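Local coordinates for protein 5-formaminoimidazole-4-carboxamide-1-(Beta)-D-ribofuranosyl 5'-monophosphate synthetase (Thermococcus kodakarensis, PDB 2PBZ) that binds ATP and probably acts as a PurP-type ligase forming a carbon-nitrogen bond in the purine (IMP) biosynthesis pathway, at residues L223-F234 / F250-F260. Sequence-based numbering, arbitrary orientation.
Sequences LLPQLYDYGLAF and FALHFAYDGSF
L227 sets CD2 over one face of the F260 ring, 3.9 Å from its centroid in a CH-pi contact, while the same methyl lies 3.6 Å from CE1 of F254. Y230 meets F254 rim to rim. The opposite face of F260 takes CD1 of Y256, so the ring is sandwiched. Further along, F234 and F250 lie nearly parallel (17° between planes) but slid apart, with F234 CD2 3.4 Å from F250 CE1. L252 CD2 sits over a face of F234, and L252 CD1 reaches G231 CA at 4.2 Å. F234 CG stands anti to its backbone N (chi1 -171°), which carries the ring to both partners. A serine in place of F234 would probably leave L252 CD2 without the aromatic face it sits over and F250 without the ring on its helix side. This is helix 224-241 packed across an antiparallel sheet, in the ATP-grasp-related part of the chain; the axis of 224-234 runs at 126° to strand 250-255, and ATP lies about 10 Å from the F254 side chain. Y230 OH accepts a hydrogen bond from Q226 NE2 (2.8 Å) close to the amide plane. A water 2.7 Å from Y230 OH donates to F260 O, linking helix to turn. Behind the strand, H253 NE2 is hydrogen-bonded to D270 OD2.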
loop_
_atom_site.group_PDB
_atom_site.type_symbol
_atom_site.label_atom_id
_atom_site.label_comp_id
_atom_site.label_asym_id
_atom_site.label_seq_id
_atom_site.Cartn_x
_atom_site.Cartn_y
_atom_site.Cartn_z
ATOM N N LEU A 223 7.212 -12.437 12.442
ATOM C CA LEU A 223 8.582 -12.045 12.093
ATOM C C LEU A 223 9.089 -10.791 12.804
ATOM O O LEU A 223 10.293 -10.554 12.875
ATOM C CB LEU A 223 8.679 -11.785 10.593
ATOM C CG LEU A 223 8.253 -12.871 9.613
ATOM C CD1 LEU A 223 8.124 -12.263 8.238
ATOM C CD2 LEU A 223 9.255 -14.011 9.624
ATOM N N LEU A 224 8.168 -9.986 13.314
ATOM C CA LEU A 224 8.527 -8.747 13.978
ATOM C C LEU A 224 9.421 -8.888 15.199
ATOM O O LEU A 224 10.388 -8.137 15.341
ATOM C CB LEU A 224 7.266 -7.974 14.360
ATOM C CG LEU A 224 6.437 -7.493 13.181
ATOM C CD1 LEU A 224 5.236 -6.730 13.695
ATOM C CD2 LEU A 224 7.296 -6.631 12.272
ATOM N N PRO A 225 9.112 -9.832 16.106
ATOM C CA PRO A 225 9.935 -10.014 17.306
ATOM C C PRO A 225 11.421 -10.152 16.970
ATOM O O PRO A 225 12.284 -9.542 17.587
ATOM C CB PRO A 225 9.360 -11.289 17.914
ATOM C CG PRO A 225 7.918 -11.192 17.560
ATOM C CD PRO A 225 7.966 -10.760 16.116
ATOM N N GLN A 226 11.699 -10.964 15.966
ATOM C CA GLN A 226 13.060 -11.221 15.527
ATOM C C GLN A 226 13.753 -9.928 15.089
ATOM O O GLN A 226 14.928 -9.695 15.387
ATOM C CB GLN A 226 13.010 -12.208 14.363
ATOM C CG GLN A 226 13.888 -13.407 14.521
ATOM C CD GLN A 226 15.335 -13.095 14.247
ATOM O OE1 GLN A 226 16.113 -12.803 15.168
ATOM N NE2 GLN A 226 15.713 -13.132 12.970
ATOM N N LEU A 227 13.014 -9.091 14.368
ATOM C CA LEU A 227 13.567 -7.837 13.876
ATOM C C LEU A 227 13.838 -6.884 15.029
ATOM O O LEU A 227 14.833 -6.166 15.044
ATOM C CB LEU A 227 12.604 -7.209 12.864
ATOM C CG LEU A 227 12.486 -7.978 11.542
ATOM C CD1 LEU A 227 11.390 -7.374 10.696
ATOM C CD2 LEU A 227 13.816 -7.950 10.787
ATOM N N TYR A 228 12.935 -6.897 16.001
ATOM C CA TYR A 228 13.061 -6.059 17.175
ATOM C C TYR A 228 14.337 -6.406 17.908
ATOM O O TYR A 228 15.057 -5.516 18.354
ATOM C CB TYR A 228 11.871 -6.282 18.093
ATOM C CG TYR A 228 11.955 -5.518 19.380
ATOM C CD1 TYR A 228 11.907 -4.122 19.393
ATOM C CD2 TYR A 228 12.068 -6.189 20.589
ATOM C CE1 TYR A 228 11.964 -3.408 20.590
ATOM C CE2 TYR A 228 12.125 -5.488 21.794
ATOM C CZ TYR A 228 12.068 -4.096 21.783
ATOM O OH TYR A 228 12.079 -3.414 22.967
ATOM N N ASP A 229 14.600 -7.708 18.032
ATOM C CA ASP A 229 15.796 -8.201 18.696
ATOM C C ASP A 229 17.031 -7.686 17.982
ATOM O O ASP A 229 17.962 -7.206 18.619
ATOM C CB ASP A 229 15.815 -9.725 18.708
ATOM C CG ASP A 229 14.705 -10.318 19.550
ATOM O OD1 ASP A 229 14.356 -9.723 20.593
ATOM O OD2 ASP A 229 14.186 -11.397 19.175
ATOM N N TYR A 230 17.040 -7.802 16.659
ATOM C CA TYR A 230 18.168 -7.326 15.874
ATOM C C TYR A 230 18.322 -5.828 16.085
ATOM O O TYR A 230 19.434 -5.325 16.199
ATOM C CB TYR A 230 17.948 -7.591 14.386
ATOM C CG TYR A 230 18.110 -9.028 13.970
ATOM C CD1 TYR A 230 17.495 -9.502 12.816
ATOM C CD2 TYR A 230 18.869 -9.921 14.729
ATOM C CE1 TYR A 230 17.624 -10.838 12.428
ATOM C CE2 TYR A 230 19.006 -11.260 14.345
ATOM C CZ TYR A 230 18.380 -11.707 13.197
ATOM O OH TYR A 230 18.503 -13.017 12.803
ATOM N N GLY A 231 17.194 -5.125 16.140
ATOM C CA GLY A 231 17.213 -3.684 16.340
ATOM C C GLY A 231 17.808 -3.291 17.681
ATOM O O GLY A 231 18.657 -2.393 17.763
ATOM N N LEU A 232 17.355 -3.967 18.734
ATOM C CA LEU A 232 17.853 -3.716 20.078
ATOM C C LEU A 232 19.354 -3.895 20.105
ATOM O O LEU A 232 20.080 -3.066 20.652
ATOM C CB LEU A 232 17.215 -4.686 21.068
ATOM C CG LEU A 232 15.951 -4.186 21.759
ATOM C CD1 LEU A 232 15.483 -5.236 22.756
ATOM C CD2 LEU A 232 16.244 -2.879 22.491
ATOM N N ALA A 233 19.812 -4.983 19.501
ATOM C CA ALA A 233 21.229 -5.284 19.467
ATOM C C ALA A 233 21.980 -4.203 18.722
ATOM O O ALA A 233 23.075 -3.815 19.111
ATOM C CB ALA A 233 21.458 -6.626 18.806
ATOM N N PHE A 234 21.385 -3.705 17.644
ATOM C CA PHE A 234 22.033 -2.668 16.849
ATOM C C PHE A 234 22.262 -1.413 17.693
ATOM O O PHE A 234 23.322 -0.799 17.632
ATOM C CB PHE A 234 21.174 -2.320 15.636
ATOM C CG PHE A 234 21.855 -1.416 14.660
ATOM C CD1 PHE A 234 22.881 -1.893 13.844
ATOM C CD2 PHE A 234 21.502 -0.069 14.581
ATOM C CE1 PHE A 234 23.555 -1.032 12.959
ATOM C CE2 PHE A 234 22.167 0.795 13.705
ATOM C CZ PHE A 234 23.196 0.312 12.895
ATOM N N PHE A 250 16.504 5.084 12.032
ATOM C CA PHE A 250 17.538 4.289 11.394
ATOM C C PHE A 250 16.801 3.113 10.793
ATOM O O PHE A 250 15.660 2.843 11.161
ATOM C CB PHE A 250 18.650 3.863 12.392
ATOM C CG PHE A 250 18.223 2.843 13.422
ATOM C CD1 PHE A 250 18.569 1.508 13.275
ATOM C CD2 PHE A 250 17.503 3.222 14.549
ATOM C CE1 PHE A 250 18.203 0.559 14.239
ATOM C CE2 PHE A 250 17.135 2.292 15.514
ATOM C CZ PHE A 250 17.486 0.955 15.360
ATOM N N ALA A 251 17.428 2.435 9.845
ATOM C CA ALA A 251 16.777 1.301 9.218
ATOM C C ALA A 251 17.732 0.174 8.898
ATOM O O ALA A 251 18.894 0.395 8.553
ATOM C CB ALA A 251 16.062 1.747 7.952
ATOM N N LEU A 252 17.225 -1.041 9.026
ATOM C CA LEU A 252 18.002 -2.221 8.707
ATOM C C LEU A 252 17.402 -2.751 7.408
ATOM O O LEU A 252 16.186 -2.807 7.253
ATOM C CB LEU A 252 17.874 -3.247 9.831
ATOM C CG LEU A 252 18.317 -2.729 11.201
ATOM C CD1 LEU A 252 18.063 -3.767 12.268
ATOM C CD2 LEU A 252 19.788 -2.370 11.138
ATOM N N HIS A 253 18.253 -3.095 6.456
ATOM C CA HIS A 253 17.783 -3.603 5.177
ATOM C C HIS A 253 17.994 -5.117 5.098
ATOM O O HIS A 253 19.074 -5.622 5.390
ATOM C CB HIS A 253 18.508 -2.868 4.037
ATOM C CG HIS A 253 18.321 -1.380 4.070
ATOM N ND1 HIS A 253 18.983 -0.520 3.220
ATOM C CD2 HIS A 253 17.534 -0.602 4.853
ATOM C CE1 HIS A 253 18.614 0.723 3.477
ATOM N NE2 HIS A 253 17.737 0.699 4.464
ATOM N N PHE A 254 16.957 -5.842 4.703
ATOM C CA PHE A 254 17.059 -7.293 4.640
ATOM C C PHE A 254 16.587 -7.936 3.370
ATOM O O PHE A 254 15.818 -7.371 2.607
ATOM C CB PHE A 254 16.255 -7.957 5.761
ATOM C CG PHE A 254 16.795 -7.726 7.128
ATOM C CD1 PHE A 254 16.278 -6.710 7.938
ATOM C CD2 PHE A 254 17.790 -8.559 7.636
ATOM C CE1 PHE A 254 16.749 -6.541 9.246
ATOM C CE2 PHE A 254 18.264 -8.399 8.938
ATOM C CZ PHE A 254 17.744 -7.395 9.743
ATOM N N ALA A 255 17.030 -9.169 3.198
ATOM C CA ALA A 255 16.655 -9.993 2.071
ATOM C C ALA A 255 15.989 -11.167 2.772
ATOM O O ALA A 255 16.637 -11.856 3.564
ATOM C CB ALA A 255 17.886 -10.458 1.321
ATOM N N TYR A 256 14.702 -11.387 2.531
ATOM C CA TYR A 256 14.050 -12.507 3.190
ATOM C C TYR A 256 14.065 -13.752 2.300
ATOM O O TYR A 256 13.374 -13.825 1.280
ATOM C CB TYR A 256 12.623 -12.150 3.597
ATOM C CG TYR A 256 12.056 -13.135 4.584
ATOM C CD1 TYR A 256 12.665 -13.337 5.819
ATOM C CD2 TYR A 256 10.943 -13.898 4.272
ATOM C CE1 TYR A 256 12.183 -14.282 6.722
ATOM C CE2 TYR A 256 10.448 -14.854 5.172
ATOM C CZ TYR A 256 11.078 -15.040 6.400
ATOM O OH TYR A 256 10.610 -15.983 7.291
ATOM N N ASP A 257 14.888 -14.712 2.714
ATOM C CA ASP A 257 15.114 -16.004 2.040
ATOM C C ASP A 257 14.069 -16.901 2.651
ATOM O O ASP A 257 13.541 -17.810 2.039
ATOM C CB ASP A 257 16.485 -16.553 2.475
ATOM C CG ASP A 257 17.358 -16.977 1.322
ATOM O OD1 ASP A 257 18.457 -17.513 1.603
ATOM O OD2 ASP A 257 16.965 -16.770 0.155
ATOM N N GLY A 258 13.816 -16.589 3.910
ATOM C CA GLY A 258 12.909 -17.332 4.749
ATOM C C GLY A 258 13.772 -17.426 5.983
ATOM O O GLY A 258 13.476 -18.181 6.906
ATOM N N SER A 259 14.859 -16.643 5.988
ATOM C CA SER A 259 15.802 -16.645 7.106
ATOM C C SER A 259 16.613 -15.364 7.342
ATOM O O SER A 259 17.695 -15.441 7.946
ATOM C CB SER A 259 16.803 -17.786 6.951
ATOM O OG SER A 259 17.752 -17.468 5.951
ATOM N N PHE A 260 16.135 -14.215 6.856
ATOM C CA PHE A 260 16.821 -12.921 7.073
ATOM C C PHE A 260 18.347 -12.823 6.975
ATOM O O PHE A 260 19.086 -13.428 7.754
ATOM C CB PHE A 260 16.430 -12.324 8.439
ATOM C CG PHE A 260 15.066 -11.694 8.462
ATOM C CD1 PHE A 260 14.226 -11.852 9.562
ATOM C CD2 PHE A 260 14.609 -10.953 7.371
ATOM C CE1 PHE A 260 12.953 -11.288 9.573
ATOM C CE2 PHE A 260 13.331 -10.379 7.371
ATOM C CZ PHE A 260 12.503 -10.549 8.476
HETATM O O HOH W 1 18.551 -13.949 10.278
#